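Local coordinates for repeat Five Residue (Rfr) protein or pentapeptide repeat protein (PDB 2O6W) that is of unknown function but folds into a right-handed quadrilateral beta helix built of stacked pentapeptide repeats, at residues A96-A101 with A116-A121. Numbering follows the deposited sequence.
Sequences AILIGA and ANLENA
Ile99 lies over one face of the Asn117 carboxamide: its CG1 sits almost directly above Asn117 CG, at 3.8 Å, and its CD1 reaches out above Asn117 ND2, at 3.7 Å. The two side chains cross obliquely. At the oxygen end, Asn117 OD1 accepts the backbone N-H of Glu119 at 3.1 Å, the donor tilted 25° from the carbonyl plane toward the Ile99 face. This closes an Asx turn. CG stands anti to the backbone N (chi1 -168°), and the small second torsion (-17°) directs OD1 at the N-H of Glu119. OD1 also hydrogen-bonds His137, so two bonds grip one oxygen and hold the amide against turning. An alanine at Asn117 would probably leave the N-H of Glu119 and the ring of His137 without this partner and uncover the flank of Ile99.

Beneath this outer surface lies a worked example of how the right-handed quadrilateral beta helix of pentapeptide repeat proteins repeats itself: 20 residues on, one four-sided coil later, Leu118 follows Leu98 and Ala116 follows Ala96. The two buried leucine side chains run alongside each other in the same direction and meet at their CD1 atoms, 3.8 Å apart. Each begins a type II turn, to Ala101 and Ala121 respectively, with Gly100 and Asn120 at the positive-phi position. Between the coils, Asn117 N donates to Ala96 O at 2.9 Å and Leu98 N to Asn117 O at 2.6 Å. Around the corner, Gly100 N donates to Glu119 O at 2.8 Å, while Ala121 CB packs 3.6 Å from Ala101 O. Ile97 turns its backbone bonds the other way, to Ile76 and Leu78 of the preceding coil.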
loop_
_atom_site.group_PDB
_atom_site.type_symbol
_atom_site.label_atom_id
_atom_site.label_comp_id
_atom_site.label_asym_id
_atom_site.label_seq_id
_atom_site.Cartn_x
_atom_site.Cartn_y
_atom_site.Cartn_z
ATOM N N ALA A 96 1.091 -7.876 -0.638
ATOM C CA ALA A 96 -0.010 -7.018 -0.251
ATOM C C ALA A 96 -1.293 -7.491 -0.913
ATOM O O ALA A 96 -1.270 -8.162 -1.943
ATOM C CB ALA A 96 0.281 -5.594 -0.647
ATOM N N ILE A 97 -2.418 -7.143 -0.313
ATOM C CA ILE A 97 -3.690 -7.531 -0.880
ATOM C C ILE A 97 -4.370 -6.293 -1.431
ATOM O O ILE A 97 -4.843 -5.451 -0.673
ATOM C CB ILE A 97 -4.584 -8.197 0.180
ATOM C CG1 ILE A 97 -3.967 -9.544 0.585
ATOM C CG2 ILE A 97 -5.988 -8.394 -0.364
ATOM C CD1 ILE A 97 -4.688 -10.222 1.731
ATOM N N LEU A 98 -4.405 -6.174 -2.754
ATOM C CA LEU A 98 -5.034 -5.020 -3.384
ATOM C C LEU A 98 -6.227 -5.416 -4.251
ATOM O O LEU A 98 -6.519 -4.765 -5.252
ATOM C CB LEU A 98 -4.002 -4.257 -4.217
ATOM C CG LEU A 98 -2.939 -3.484 -3.416
ATOM C CD1 LEU A 98 -1.666 -3.369 -4.227
ATOM C CD2 LEU A 98 -3.471 -2.098 -3.034
ATOM N N ILE A 99 -6.919 -6.479 -3.855
ATOM C CA ILE A 99 -8.081 -6.958 -4.599
ATOM C C ILE A 99 -9.147 -5.880 -4.742
ATOM O O ILE A 99 -9.580 -5.286 -3.759
ATOM C CB ILE A 99 -8.711 -8.180 -3.915
ATOM C CG1 ILE A 99 -7.696 -9.322 -3.879
ATOM C CG2 ILE A 99 -9.961 -8.622 -4.670
ATOM C CD1 ILE A 99 -8.174 -10.526 -3.094
ATOM N N GLY A 100 -9.557 -5.628 -5.978
ATOM C CA GLY A 100 -10.581 -4.636 -6.232
ATOM C C GLY A 100 -10.210 -3.207 -5.888
ATOM O O GLY A 100 -11.075 -2.329 -5.895
ATOM N N ALA A 101 -8.939 -2.960 -5.593
ATOM C CA ALA A 101 -8.500 -1.611 -5.249
ATOM C C ALA A 101 -8.622 -0.657 -6.430
ATOM O O ALA A 101 -8.485 -1.053 -7.580
ATOM C CB ALA A 101 -7.057 -1.631 -4.755
ATOM N N ALA A 116 2.240 -9.653 -4.624
ATOM C CA ALA A 116 1.049 -8.867 -4.317
ATOM C C ALA A 116 -0.132 -9.316 -5.163
ATOM O O ALA A 116 0.039 -9.781 -6.296
ATOM C CB ALA A 116 1.312 -7.382 -4.539
ATOM N N ASN A 117 -1.330 -9.166 -4.610
ATOM C CA ASN A 117 -2.549 -9.554 -5.309
ATOM C C ASN A 117 -3.346 -8.320 -5.729
ATOM O O ASN A 117 -3.873 -7.601 -4.885
ATOM C CB ASN A 117 -3.421 -10.430 -4.405
ATOM C CG ASN A 117 -4.559 -11.097 -5.164
ATOM O OD1 ASN A 117 -4.897 -10.688 -6.279
ATOM N ND2 ASN A 117 -5.161 -12.118 -4.561
ATOM N N LEU A 118 -3.435 -8.086 -7.032
ATOM C CA LEU A 118 -4.175 -6.944 -7.547
ATOM C C LEU A 118 -5.380 -7.329 -8.395
ATOM O O LEU A 118 -5.765 -6.581 -9.286
ATOM C CB LEU A 118 -3.256 -6.037 -8.377
ATOM C CG LEU A 118 -2.272 -5.146 -7.608
ATOM C CD1 LEU A 118 -1.273 -6.014 -6.858
ATOM C CD2 LEU A 118 -1.555 -4.219 -8.581
ATOM N N GLU A 119 -5.989 -8.478 -8.115
ATOM C CA GLU A 119 -7.140 -8.930 -8.896
ATOM C C GLU A 119 -8.255 -7.890 -9.000
ATOM O O GLU A 119 -8.688 -7.321 -7.998
ATOM C CB GLU A 119 -7.716 -10.226 -8.318
ATOM C CG GLU A 119 -8.701 -10.928 -9.258
ATOM C CD GLU A 119 -9.135 -12.299 -8.751
ATOM O OE1 GLU A 119 -8.255 -13.074 -8.303
ATOM O OE2 GLU A 119 -10.347 -12.615 -8.819
ATOM N N ASN A 120 -8.703 -7.645 -10.228
ATOM C CA ASN A 120 -9.773 -6.697 -10.493
ATOM C C ASN A 120 -9.444 -5.267 -10.103
ATOM O O ASN A 120 -10.325 -4.409 -10.039
ATOM C CB ASN A 120 -11.043 -7.140 -9.771
ATOM C CG ASN A 120 -11.471 -8.525 -10.179
ATOM O OD1 ASN A 120 -11.350 -8.890 -11.347
ATOM N ND2 ASN A 120 -11.975 -9.303 -9.232
ATOM N N ALA A 121 -8.175 -5.004 -9.842
ATOM C CA ALA A 121 -7.778 -3.665 -9.460
ATOM C C ALA A 121 -7.840 -2.738 -10.673
ATOM O O ALA A 121 -7.645 -3.174 -11.809
ATOM C CB ALA A 121 -6.376 -3.686 -8.886
#